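PaaX domain-containing protein, C-domain protein (Mycobacterium tuberculosis, PDB 3KFW) is of unknown function but probably acts as a PaaX-type transcriptional regulator that binds DNA through its winged helix-turn-helix domain. Local coordinates at residues T30-G34 with M181-F185; G49-L53 with S63-L67; G86-I92 with V141-R147; R125-L129 with P199-L205; M191-L195 with L215-Y219. All blocks are in the same frame, centred on the assembly; numbering follows the deposited sequence.

Contact 1: T30-G34 with M181-F185; sequences TADFG and MPGRF
Phe33 pushes its ring from the loop 30-34 against the first turn of helix 181-195, where Met181, Pro182 and Phe185 receive it. The loop joins helix 23-30 to helix 37-49, which makes it probably the turn of the helix-turn-helix in the PaaX-like N-terminal domain. The contact therefore docks that turn onto the C-terminal domain. Packing is tight at the far end of the Phe33 ring. CE2 lies 3.8 Å from Phe185 CB, which sits at the ring edge and near its plane, while CZ comes within 4.0 Å of Met181 CG. The two phenyl rings meet obliquely, their planes at 82° and their centroids 5.9 Å apart. In Phe185, CG stands anti to the backbone N (chi1 170°), which puts CB and the near ring atom CD1 beside Phe33 CE2. Leu3 touches both phenylalanines, and Met226 and Arg229 of helix 212-234 also lie on Phe33. Toward solvent the fit is looser. Met181, a selenomethionine, bends at chi2 and chi3 and carries its selenium away from the loop, leaving CG to do the touching. Asp32 is exposed, and its OD1 makes a salt bridge with Arg229 of helix 212-234. No hydrogen bond crosses between the two segments. What Asp32 does offer to helix 181-195 is its backbone carbonyl: Asp32 O rests 3.4 Å from CG of the Pro182 ring.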
# COMPACT_ATOMS: atom_id res chain seq x y z
N THR A 30 4.85 37.86 -36.33
CA THR A 30 5.51 37.62 -35.06
C THR A 30 5.66 38.88 -34.20
O THR A 30 6.06 38.78 -33.04
CB THR A 30 6.90 36.99 -35.32
OG1 THR A 30 7.29 36.21 -34.19
CG2 THR A 30 7.97 38.05 -35.62
N ALA A 31 5.33 40.05 -34.76
CA ALA A 31 5.67 41.38 -34.19
C ALA A 31 4.62 41.98 -33.23
O ALA A 31 4.95 42.77 -32.34
CB ALA A 31 5.96 42.38 -35.32
N ASP A 32 3.36 41.62 -33.44
CA ASP A 32 2.29 42.03 -32.54
C ASP A 32 2.52 41.31 -31.21
O ASP A 32 1.90 41.65 -30.20
CB ASP A 32 0.94 41.61 -33.13
CG ASP A 32 0.93 41.62 -34.68
OD1 ASP A 32 1.84 41.00 -35.38
OD2 ASP A 32 -0.02 42.26 -35.20
N PHE A 33 3.40 40.32 -31.24
CA PHE A 33 3.81 39.58 -30.05
C PHE A 33 5.08 40.17 -29.51
O PHE A 33 5.49 39.86 -28.40
CB PHE A 33 4.08 38.13 -30.38
CG PHE A 33 2.86 37.33 -30.69
CD1 PHE A 33 2.42 37.21 -32.00
CD2 PHE A 33 2.21 36.63 -29.70
CE1 PHE A 33 1.33 36.43 -32.32
CE2 PHE A 33 1.10 35.85 -29.99
CZ PHE A 33 0.67 35.74 -31.32
N GLY A 34 5.72 41.00 -30.34
CA GLY A 34 6.74 41.95 -29.90
C GLY A 34 8.17 41.51 -30.16
O GLY A 34 9.06 41.79 -29.36
N MSE A 181 -3.41 39.98 -28.35
CA MSE A 181 -3.03 38.66 -28.87
C MSE A 181 -2.02 37.96 -27.94
O MSE A 181 -2.20 36.79 -27.60
CB MSE A 181 -2.53 38.74 -30.34
CG MSE A 181 -2.91 37.52 -31.22
SE MSE A 181 -4.89 37.17 -31.47
CE MSE A 181 -5.33 38.79 -32.52
N PRO A 182 -0.99 38.69 -27.48
CA PRO A 182 -0.08 38.13 -26.48
C PRO A 182 -0.77 37.60 -25.20
O PRO A 182 -0.43 36.50 -24.75
CB PRO A 182 0.83 39.32 -26.14
CG PRO A 182 0.78 40.18 -27.34
CD PRO A 182 -0.58 40.05 -27.89
N GLY A 183 -1.73 38.36 -24.63
CA GLY A 183 -2.62 37.87 -23.56
C GLY A 183 -3.48 36.64 -23.90
O GLY A 183 -3.52 35.67 -23.13
N ARG A 184 -4.15 36.67 -25.06
CA ARG A 184 -4.92 35.50 -25.55
C ARG A 184 -4.01 34.26 -25.74
O ARG A 184 -4.36 33.13 -25.41
CB ARG A 184 -5.68 35.82 -26.86
CG ARG A 184 -7.06 36.48 -26.66
CD ARG A 184 -7.83 36.67 -28.01
NE ARG A 184 -8.74 35.56 -28.42
CZ ARG A 184 -9.31 35.44 -29.65
NH1 ARG A 184 -9.08 36.32 -30.62
NH2 ARG A 184 -10.12 34.42 -29.92
N PHE A 185 -2.82 34.50 -26.27
CA PHE A 185 -1.88 33.42 -26.47
C PHE A 185 -1.58 32.72 -25.13
O PHE A 185 -1.74 31.50 -25.01
CB PHE A 185 -0.61 33.94 -27.15
CG PHE A 185 0.49 32.95 -27.18
CD1 PHE A 185 0.78 32.28 -28.36
CD2 PHE A 185 1.22 32.67 -26.03
CE1 PHE A 185 1.80 31.34 -28.41
CE2 PHE A 185 2.23 31.72 -26.06
CZ PHE A 185 2.53 31.06 -27.28

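Contact 2: G49-L53 with S63-L67; sequences GAGDL and SDRLL
Ser63 and Arg65, at the start of helix 64-77, reach back to the backbone of 50-52, just where helix 37-49 gives way to strand 53-56. Ser63 holds the N-cap position. With OG anti to its own backbone N (chi1 -159°), the hydroxyl is carried over to Gly51 and donates to Gly51 O at 3.0 Å, from above the carbonyl plane. Its amide N makes a fairly straight bond to Asp52 O, also 3.0 Å long and again out of the carbonyl plane. Arg65 leaves the helix with chi1 at 102°, well away from a staggered value, then runs extended from CG to NE along the turn. NH2 ends 2.8 Å from Ala50 O, on a lone pair of that carbonyl. Gly51 O lies over one guanidinium face toward its rim; its approach to NH1 is no hydrogen bond, the angle being poor. Gly51, at positive phi, closes helix 37-49 in a Schellman motif, and with no side chain there the guanidinium can come right down onto the backbone. In Asp52, CB leaves away from helix 64-77, yet OD1 returns to within 3.2 Å of Leu66 CD1. OD2 forms a salt bridge to Arg6, while OD1 lies near the Arg65 charge, out of the guanidinium plane. The segments flank the hairpin 53-56/59-62, probably the wing of a winged helix-turn-helix domain, and clasp its base. Chemically, three successive carbonyls past the helix end face donors, and the arginine charge would probably be favourable beside that C-terminus.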
# COMPACT_ATOMS: atom_id res chain seq x y z
N GLY A 49 18.04 23.96 -37.01
CA GLY A 49 19.23 23.22 -36.60
C GLY A 49 18.89 22.11 -35.62
O GLY A 49 19.53 21.06 -35.61
N ALA A 50 17.87 22.35 -34.80
CA ALA A 50 17.45 21.41 -33.75
C ALA A 50 16.38 20.41 -34.24
O ALA A 50 15.87 19.59 -33.45
CB ALA A 50 16.95 22.20 -32.54
N GLY A 51 16.05 20.48 -35.54
CA GLY A 51 15.08 19.57 -36.15
C GLY A 51 13.60 19.94 -36.01
O GLY A 51 12.73 19.08 -36.18
N ASP A 52 13.31 21.20 -35.72
CA ASP A 52 11.94 21.61 -35.44
C ASP A 52 11.22 22.21 -36.66
O ASP A 52 10.01 22.01 -36.86
CB ASP A 52 11.91 22.56 -34.24
CG ASP A 52 12.35 21.88 -32.92
OD1 ASP A 52 11.85 20.75 -32.65
OD2 ASP A 52 13.17 22.47 -32.15
N LEU A 53 11.99 22.93 -37.46
CA LEU A 53 11.53 23.43 -38.72
C LEU A 53 12.43 22.91 -39.81
O LEU A 53 13.59 22.53 -39.59
CB LEU A 53 11.59 24.96 -38.76
CG LEU A 53 10.69 25.77 -37.82
CD1 LEU A 53 11.11 27.22 -37.89
CD2 LEU A 53 9.17 25.61 -38.12
N SER A 63 8.70 20.75 -39.24
CA SER A 63 9.26 19.40 -39.35
C SER A 63 8.23 18.29 -39.28
O SER A 63 7.24 18.40 -38.52
CB SER A 63 10.15 19.18 -38.14
OG SER A 63 11.05 18.15 -38.42
N ASP A 64 8.48 17.19 -39.99
CA ASP A 64 7.60 16.03 -39.92
C ASP A 64 7.41 15.46 -38.50
O ASP A 64 6.29 15.08 -38.13
CB ASP A 64 7.98 14.95 -40.93
CG ASP A 64 7.34 15.20 -42.33
OD1 ASP A 64 6.11 15.47 -42.40
OD2 ASP A 64 8.07 15.11 -43.36
N ARG A 65 8.48 15.46 -37.69
CA ARG A 65 8.38 15.02 -36.29
C ARG A 65 7.73 16.04 -35.32
O ARG A 65 7.16 15.64 -34.29
CB ARG A 65 9.72 14.46 -35.76
CG ARG A 65 10.56 15.39 -34.86
CD ARG A 65 11.96 14.79 -34.57
NE ARG A 65 12.77 15.68 -33.73
CZ ARG A 65 13.79 16.43 -34.16
NH1 ARG A 65 14.16 16.42 -35.44
NH2 ARG A 65 14.44 17.20 -33.29
N LEU A 66 7.79 17.34 -35.63
CA LEU A 66 6.98 18.32 -34.89
C LEU A 66 5.52 18.25 -35.26
O LEU A 66 4.64 18.39 -34.39
CB LEU A 66 7.50 19.74 -35.02
CG LEU A 66 7.98 20.21 -33.66
CD1 LEU A 66 9.03 19.26 -33.01
CD2 LEU A 66 8.47 21.63 -33.73
N LEU A 67 5.29 17.98 -36.54
CA LEU A 67 3.96 17.82 -37.10
C LEU A 67 3.18 16.62 -36.51
O LEU A 67 2.01 16.76 -36.13
CB LEU A 67 4.07 17.71 -38.62
CG LEU A 67 2.74 17.86 -39.35
CD1 LEU A 67 2.31 19.32 -39.29
CD2 LEU A 67 2.82 17.31 -40.80

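Contact 3: G86-I92 with V141-R147; sequences GNWHMLI and VRMLTAR
Trp88 and Ala146 begin a ladder of six backbone hydrogen bonds between antiparallel strands. Trp88, Met90 and Ile92 each exchange a reciprocal pair with Ala146, Leu144 and Arg142. The shortest bond, Trp88 N to Ala146 O, measures 2.7 Å. The longest, from Ile92 N to Arg142 O, is 3.1 Å and nearly straight. Weaker CA-H...O contacts fill the gaps, as from Thr145 CA to Trp88 O at 3.3 Å. The ladder joins an inner strand of the four-stranded antiparallel sheet to the strand outermost within this chain; the strand order 4-1-3-2 is that of a ferredoxin-like sheet, consistent with the Cas2-like family. Apolar contacts form on both faces. On one, selenomethionine Met90 lies alongside Leu144, pointing the same way, and its selenium approaches Ala146 CB at 4.1 Å. On the other, Leu91 CD2 meets Met143 CG at 3.6 Å and also touches Val141 CG2. Arg142 leads away from the ladder, and its NE and NH1 form salt bridges to Asp148 and Asp153 of the second subunit. Residues Thr145 to Arg147 pair antiparallel with a strand of that subunit, continuing the sheet across the interface.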
# COMPACT_ATOMS: atom_id res chain seq x y z
N GLY A 86 -21.18 1.56 -18.76
CA GLY A 86 -21.08 1.36 -17.30
C GLY A 86 -19.82 0.68 -16.82
O GLY A 86 -19.63 0.48 -15.60
N ASN A 87 -18.96 0.32 -17.77
CA ASN A 87 -17.76 -0.43 -17.49
C ASN A 87 -16.55 0.47 -17.29
O ASN A 87 -16.45 1.51 -17.95
CB ASN A 87 -17.47 -1.44 -18.58
CG ASN A 87 -18.47 -2.56 -18.60
OD1 ASN A 87 -18.40 -3.49 -17.80
ND2 ASN A 87 -19.39 -2.50 -19.54
N TRP A 88 -15.65 0.04 -16.41
CA TRP A 88 -14.44 0.73 -16.10
C TRP A 88 -13.22 -0.14 -16.45
O TRP A 88 -13.21 -1.35 -16.21
CB TRP A 88 -14.40 1.03 -14.58
CG TRP A 88 -15.47 1.99 -14.16
CD1 TRP A 88 -16.82 1.74 -14.05
CD2 TRP A 88 -15.29 3.36 -13.79
NE1 TRP A 88 -17.48 2.85 -13.63
CE2 TRP A 88 -16.58 3.87 -13.46
CE3 TRP A 88 -14.18 4.19 -13.67
CZ2 TRP A 88 -16.79 5.20 -13.05
CZ3 TRP A 88 -14.36 5.49 -13.23
CH2 TRP A 88 -15.69 6.00 -12.95
N HIS A 89 -12.19 0.48 -17.02
CA HIS A 89 -10.89 -0.15 -17.08
C HIS A 89 -10.25 -0.08 -15.72
O HIS A 89 -10.31 0.96 -15.07
CB HIS A 89 -10.00 0.55 -18.12
CG HIS A 89 -10.35 0.19 -19.54
ND1 HIS A 89 -10.11 1.03 -20.61
CD2 HIS A 89 -10.94 -0.92 -20.05
CE1 HIS A 89 -10.51 0.44 -21.72
NE2 HIS A 89 -11.02 -0.74 -21.40
N MSE A 90 -9.61 -1.16 -15.30
CA MSE A 90 -8.96 -1.20 -13.99
C MSE A 90 -7.56 -1.76 -14.06
O MSE A 90 -7.31 -2.85 -14.55
CB MSE A 90 -9.76 -2.03 -13.03
CG MSE A 90 -9.53 -1.63 -11.58
SE MSE A 90 -10.84 -2.53 -10.43
CE MSE A 90 -9.48 -3.81 -9.92
N LEU A 91 -6.62 -1.00 -13.56
CA LEU A 91 -5.28 -1.46 -13.57
C LEU A 91 -4.79 -1.51 -12.12
O LEU A 91 -4.76 -0.51 -11.45
CB LEU A 91 -4.44 -0.52 -14.44
CG LEU A 91 -4.75 -0.41 -15.94
CD1 LEU A 91 -3.89 0.75 -16.55
CD2 LEU A 91 -4.48 -1.69 -16.67
N ILE A 92 -4.44 -2.72 -11.67
CA ILE A 92 -3.94 -3.04 -10.35
C ILE A 92 -2.42 -3.23 -10.44
O ILE A 92 -1.96 -4.10 -11.16
CB ILE A 92 -4.53 -4.43 -9.87
CG1 ILE A 92 -6.04 -4.46 -9.96
CG2 ILE A 92 -4.09 -4.78 -8.42
CD1 ILE A 92 -6.64 -3.34 -9.23
N VAL A 141 1.01 -4.89 -14.31
CA VAL A 141 -0.26 -4.54 -13.70
C VAL A 141 -1.23 -5.67 -14.04
O VAL A 141 -1.01 -6.39 -15.01
CB VAL A 141 -0.82 -3.22 -14.26
CG1 VAL A 141 -0.08 -2.03 -13.69
CG2 VAL A 141 -0.78 -3.21 -15.78
N ARG A 142 -2.28 -5.86 -13.27
CA ARG A 142 -3.31 -6.81 -13.72
C ARG A 142 -4.49 -6.00 -14.24
O ARG A 142 -4.92 -5.05 -13.59
CB ARG A 142 -3.71 -7.78 -12.62
CG ARG A 142 -4.69 -8.81 -13.07
CD ARG A 142 -4.34 -10.17 -12.60
NE ARG A 142 -5.14 -11.17 -13.31
CZ ARG A 142 -4.78 -12.43 -13.47
NH1 ARG A 142 -3.63 -12.86 -12.95
NH2 ARG A 142 -5.56 -13.28 -14.13
N MSE A 143 -4.97 -6.33 -15.44
CA MSE A 143 -5.99 -5.56 -16.11
C MSE A 143 -7.30 -6.26 -15.82
O MSE A 143 -7.44 -7.45 -16.06
CB MSE A 143 -5.71 -5.50 -17.63
CG MSE A 143 -6.32 -4.30 -18.43
SE MSE A 143 -8.28 -4.29 -18.91
CE MSE A 143 -8.46 -5.98 -19.91
N LEU A 144 -8.26 -5.52 -15.28
CA LEU A 144 -9.61 -6.03 -15.10
C LEU A 144 -10.60 -5.04 -15.68
O LEU A 144 -10.27 -3.90 -15.94
CB LEU A 144 -9.91 -6.23 -13.61
CG LEU A 144 -9.06 -7.17 -12.75
CD1 LEU A 144 -9.47 -7.04 -11.34
CD2 LEU A 144 -9.37 -8.55 -13.15
N THR A 145 -11.82 -5.48 -15.88
CA THR A 145 -12.94 -4.59 -16.20
C THR A 145 -13.81 -4.59 -14.94
O THR A 145 -13.94 -5.61 -14.27
CB THR A 145 -13.70 -5.10 -17.48
OG1 THR A 145 -12.77 -5.23 -18.56
CG2 THR A 145 -14.82 -4.14 -17.92
N ALA A 146 -14.37 -3.45 -14.58
CA ALA A 146 -15.25 -3.44 -13.41
C ALA A 146 -16.45 -2.55 -13.56
O ALA A 146 -16.47 -1.65 -14.41
CB ALA A 146 -14.49 -3.05 -12.13
N ARG A 147 -17.42 -2.76 -12.69
CA ARG A 147 -18.49 -1.79 -12.55
C ARG A 147 -18.88 -1.37 -11.13
O ARG A 147 -18.85 -2.17 -10.19
CB ARG A 147 -19.73 -2.18 -13.40
CG ARG A 147 -19.92 -3.68 -13.59
CD ARG A 147 -21.28 -3.98 -14.29
NE ARG A 147 -21.18 -3.61 -15.68
CZ ARG A 147 -22.02 -2.83 -16.34
NH1 ARG A 147 -21.77 -2.56 -17.59
NH2 ARG A 147 -23.10 -2.33 -15.76

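Contact 4: R125-L129 with P199-L205; sequences RPDNL and PMLPAEL
Asn128 and Met200 form a polar link between the end of strand 122-126, in the Cas2-like domain, and the irregular loop 199-205 of the C-terminal domain. The asparagine can be followed outward. CB points at the loop, and chi1 of 65° sets CG between the backbone N and the carbonyl carbon, so that the amide stands up toward Met200, with CG 3.9 Å from Met200 O. On one branch ND2 donates to Met200 O at 3.0 Å in an almost linear bond (171°), with the oxygen in the amide plane. The same nitrogen has Pro202 N as a near neighbour at 3.6 Å and makes a weak bond to Thr81 OG1. On the other branch OD1 lies near Arg125 NH1, but the angle is poor for a hydrogen bond. Arg125 is itself held flat: Leu129 CD1 sits 3.7 Å above the centre of its guanidinium, NH1 donates to Pro126 O at 3.2 Å, and NE to Arg114 O. NH2 faces Pro199 O at the guanidinium edge, in a hydrogen bond modelled so short that its length is doubtful. Beside these polar groups the contact is greasy. The ring of Pro126 crosses that of Pro202 at about a right angle, CG to CD 3.8 Å, while Leu129 CD2 meets CG of selenomethionine Met200 at 4.0 Å. Trp84 and Trp88 lie against Pro126 as well. In this buried setting, Met200 O is satisfied by a side-chain donor from the Cas2-like domain, which ties an irregular loop to the end of strand 122-126 and the turn after it.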
# COMPACT_ATOMS: atom_id res chain seq x y z
N ARG A 125 -10.65 4.01 -14.82
CA ARG A 125 -11.30 5.03 -15.63
C ARG A 125 -12.40 4.35 -16.41
O ARG A 125 -12.41 3.13 -16.50
CB ARG A 125 -10.31 5.76 -16.57
CG ARG A 125 -9.80 4.90 -17.72
CD ARG A 125 -9.94 5.63 -19.04
NE ARG A 125 -9.87 7.07 -18.81
CZ ARG A 125 -10.86 7.91 -19.04
NH1 ARG A 125 -12.00 7.47 -19.51
NH2 ARG A 125 -10.70 9.19 -18.78
N PRO A 126 -13.39 5.11 -16.93
CA PRO A 126 -14.42 4.47 -17.75
C PRO A 126 -13.80 3.87 -19.02
O PRO A 126 -12.79 4.37 -19.47
CB PRO A 126 -15.36 5.61 -18.09
CG PRO A 126 -15.12 6.65 -17.04
CD PRO A 126 -13.70 6.53 -16.62
N ASP A 127 -14.39 2.84 -19.63
CA ASP A 127 -13.73 2.26 -20.79
C ASP A 127 -14.09 2.96 -22.10
O ASP A 127 -13.94 2.36 -23.17
CB ASP A 127 -13.97 0.76 -20.87
CG ASP A 127 -15.37 0.41 -21.28
OD1 ASP A 127 -16.20 1.33 -21.30
OD2 ASP A 127 -15.66 -0.77 -21.60
N ASN A 128 -14.55 4.22 -22.02
CA ASN A 128 -14.89 5.03 -23.21
C ASN A 128 -13.67 5.48 -24.05
O ASN A 128 -13.82 5.77 -25.22
CB ASN A 128 -15.80 6.22 -22.82
CG ASN A 128 -15.09 7.23 -21.90
OD1 ASN A 128 -14.35 6.85 -21.00
ND2 ASN A 128 -15.31 8.52 -22.15
N LEU A 129 -12.49 5.58 -23.43
CA LEU A 129 -11.20 5.61 -24.14
C LEU A 129 -10.71 4.18 -24.38
O LEU A 129 -10.85 3.33 -23.49
CB LEU A 129 -10.13 6.33 -23.30
CG LEU A 129 -10.25 7.82 -22.98
CD1 LEU A 129 -8.99 8.30 -22.26
CD2 LEU A 129 -10.52 8.63 -24.29
N PRO A 199 -10.37 14.53 -17.52
CA PRO A 199 -10.63 13.12 -17.33
C PRO A 199 -11.48 12.48 -18.41
O PRO A 199 -11.66 11.27 -18.38
CB PRO A 199 -11.28 13.05 -15.95
CG PRO A 199 -11.77 14.40 -15.69
CD PRO A 199 -10.84 15.32 -16.37
N MSE A 200 -12.00 13.28 -19.36
CA MSE A 200 -12.62 12.75 -20.58
C MSE A 200 -13.76 11.85 -20.23
O MSE A 200 -13.82 10.73 -20.74
CB MSE A 200 -11.59 11.91 -21.31
CG MSE A 200 -11.59 12.10 -22.73
SE MSE A 200 -11.05 13.94 -22.91
CE MSE A 200 -9.13 13.73 -23.09
N LEU A 201 -14.64 12.33 -19.35
CA LEU A 201 -15.68 11.50 -18.77
C LEU A 201 -16.81 11.32 -19.78
O LEU A 201 -17.11 12.24 -20.54
CB LEU A 201 -16.21 12.13 -17.46
CG LEU A 201 -15.36 12.10 -16.17
CD1 LEU A 201 -16.00 12.83 -15.04
CD2 LEU A 201 -15.07 10.68 -15.69
N PRO A 202 -17.48 10.17 -19.77
CA PRO A 202 -18.64 10.05 -20.65
C PRO A 202 -19.81 10.93 -20.18
O PRO A 202 -19.96 11.14 -18.96
CB PRO A 202 -19.05 8.59 -20.47
CG PRO A 202 -18.65 8.26 -19.07
CD PRO A 202 -17.45 9.10 -18.74
N ALA A 203 -20.61 11.42 -21.14
CA ALA A 203 -21.89 12.14 -20.91
C ALA A 203 -22.56 11.95 -19.54
O ALA A 203 -22.70 12.91 -18.81
CB ALA A 203 -22.87 11.79 -21.99
N GLU A 204 -22.95 10.73 -19.21
CA GLU A 204 -23.72 10.41 -17.99
C GLU A 204 -23.04 10.83 -16.69
O GLU A 204 -23.69 10.88 -15.64
CB GLU A 204 -23.97 8.91 -17.87
CG GLU A 204 -24.75 8.30 -19.01
CD GLU A 204 -23.88 7.94 -20.24
OE1 GLU A 204 -23.23 8.82 -20.89
OE2 GLU A 204 -23.87 6.72 -20.57
N LEU A 205 -21.72 11.06 -16.73
CA LEU A 205 -21.00 11.29 -15.49
C LEU A 205 -20.57 12.72 -15.38
O LEU A 205 -20.14 13.14 -14.31
CB LEU A 205 -19.79 10.36 -15.33
CG LEU A 205 -20.07 8.87 -15.53
CD1 LEU A 205 -18.84 8.10 -15.36
CD2 LEU A 205 -21.17 8.35 -14.54

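Contact 5: M191-L195 with L215-Y219; sequences MVRHL and LRAAY
NH2 of Arg216 is held in a salt bridge by Asp198, while Leu195 CD2 lies 4.0 Å from it. NE of the same group donates to Met77 O, so the guanidinium is held by Asp198 and Met77 O, with the Leu195 methyl over the centre of one face. The setting is a pair of consecutive, roughly antiparallel helices of the PaaX-like C-terminal domain, 181-195 and 212-234. Their axes run 145° apart in direction and approach to 10.3 Å between the short segments. No hydrogen bond joins these two segments; interlocking apolar groups do the work. Leu215 is the hub. Its CB faces Leu195 CD2, CD2 comes within 3.6 Å of Met191 CG, and CD1 touches the edge of the His194 ring in its plane, 3.8 Å from CD2 of that histidine. His194 has its polar end engaged elsewhere: NE2 donates to Trp164 O, and its ring stacks on that of Trp164 from helix 161-177. One turn away, selenomethionine Met191 runs fully extended beyond CG (chi2 174°), which carries its selenium across to the next helix, 3.7 Å from Ala218 CB. Tyr219, with CG anti to the backbone N (chi1 172°), brings its ring to Val192, and Met77 of helix 64-77 packs on it too. Val192 meets that ring obliquely through a single branch: CG2 lies 3.5 Å from Tyr219 CE2 and 3.6 Å from Tyr219 CD2.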
# COMPACT_ATOMS: atom_id res chain seq x y z
N MSE A 191 -4.95 26.77 -21.30
CA MSE A 191 -6.13 25.94 -21.56
C MSE A 191 -5.73 24.61 -22.13
O MSE A 191 -6.39 23.60 -21.85
CB MSE A 191 -7.07 26.62 -22.55
CG MSE A 191 -8.02 27.61 -21.91
SE MSE A 191 -9.05 28.56 -23.29
CE MSE A 191 -10.17 29.42 -21.96
N VAL A 192 -4.71 24.62 -22.97
CA VAL A 192 -4.19 23.40 -23.53
C VAL A 192 -3.66 22.57 -22.38
O VAL A 192 -3.96 21.38 -22.33
CB VAL A 192 -3.11 23.64 -24.60
CG1 VAL A 192 -2.27 22.37 -24.86
CG2 VAL A 192 -3.77 24.07 -25.86
N ARG A 193 -2.89 23.18 -21.48
CA ARG A 193 -2.34 22.45 -20.30
C ARG A 193 -3.46 21.93 -19.40
O ARG A 193 -3.35 20.88 -18.80
CB ARG A 193 -1.33 23.29 -19.49
CG ARG A 193 0.02 23.42 -20.22
CD ARG A 193 1.06 24.16 -19.38
NE ARG A 193 1.08 25.61 -19.65
CZ ARG A 193 0.60 26.54 -18.81
NH1 ARG A 193 0.06 26.15 -17.66
NH2 ARG A 193 0.66 27.84 -19.13
N HIS A 194 -4.56 22.67 -19.33
CA HIS A 194 -5.66 22.21 -18.56
C HIS A 194 -6.41 21.04 -19.21
O HIS A 194 -6.77 20.07 -18.53
CB HIS A 194 -6.60 23.36 -18.23
CG HIS A 194 -7.49 23.08 -17.07
ND1 HIS A 194 -7.03 22.55 -15.89
CD2 HIS A 194 -8.83 23.24 -16.92
CE1 HIS A 194 -8.03 22.43 -15.03
NE2 HIS A 194 -9.13 22.84 -15.63
N LEU A 195 -6.66 21.11 -20.51
CA LEU A 195 -7.30 19.98 -21.19
C LEU A 195 -6.51 18.66 -21.11
O LEU A 195 -7.10 17.56 -21.07
CB LEU A 195 -7.61 20.33 -22.63
CG LEU A 195 -8.62 21.48 -22.74
CD1 LEU A 195 -8.60 22.14 -24.12
CD2 LEU A 195 -10.02 21.00 -22.39
N LEU A 215 -13.99 25.14 -22.95
CA LEU A 215 -12.53 25.28 -23.07
C LEU A 215 -12.02 24.89 -24.48
O LEU A 215 -11.23 25.60 -25.05
CB LEU A 215 -11.80 24.54 -21.95
CG LEU A 215 -11.86 25.07 -20.50
CD1 LEU A 215 -11.60 23.96 -19.49
CD2 LEU A 215 -10.91 26.21 -20.24
N ARG A 216 -12.52 23.79 -25.05
CA ARG A 216 -12.25 23.43 -26.44
C ARG A 216 -12.67 24.50 -27.48
O ARG A 216 -11.86 24.80 -28.39
CB ARG A 216 -12.88 22.07 -26.80
CG ARG A 216 -12.12 20.95 -26.21
CD ARG A 216 -12.80 19.60 -26.31
NE ARG A 216 -11.99 18.69 -25.52
CZ ARG A 216 -12.30 18.28 -24.29
NH1 ARG A 216 -13.46 18.66 -23.76
NH2 ARG A 216 -11.46 17.48 -23.60
N ALA A 217 -13.88 25.05 -27.37
CA ALA A 217 -14.36 26.14 -28.27
C ALA A 217 -13.45 27.39 -28.24
O ALA A 217 -13.12 27.96 -29.30
CB ALA A 217 -15.81 26.53 -27.99
N ALA A 218 -13.00 27.77 -27.04
CA ALA A 218 -12.17 28.94 -26.85
C ALA A 218 -10.79 28.68 -27.43
O ALA A 218 -10.19 29.58 -28.02
CB ALA A 218 -12.07 29.26 -25.39
N TYR A 219 -10.28 27.46 -27.26
CA TYR A 219 -9.00 27.11 -27.87
C TYR A 219 -9.14 27.09 -29.37
O TYR A 219 -8.28 27.65 -30.06
CB TYR A 219 -8.41 25.78 -27.36
CG TYR A 219 -7.19 25.39 -28.17
CD1 TYR A 219 -7.28 24.43 -29.18
CD2 TYR A 219 -5.96 26.02 -27.96
CE1 TYR A 219 -6.15 24.10 -29.96
CE2 TYR A 219 -4.84 25.69 -28.72
CZ TYR A 219 -4.94 24.74 -29.71
OH TYR A 219 -3.83 24.43 -30.45

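In the fold
Contacts 1 and 5 share helix 181-195: contact 1 uses its first turn and contact 5 its last, with centres about 18 Å apart. Contact 2 stays inside the N-terminal PaaX-like (HTH-clan) domain, nested within the chain loop that contact 1 closes, their centres about 23 Å apart. Contacts 3 and 4 adjoin in one sheet, where Asn87 O and Asp127 N are 3.0 Å apart and probably hydrogen-bonded. Contact 4 also touches contact 5, Met200 SE lying 3.6 Å from Arg216 NH2. The C-terminal region thus meets the N-terminal domain in contact 1, through helix 181-195, and the Cas2-like domain in contact 4, through loop 199-205. Centres of contacts 1 and 3 are about 45 Å apart.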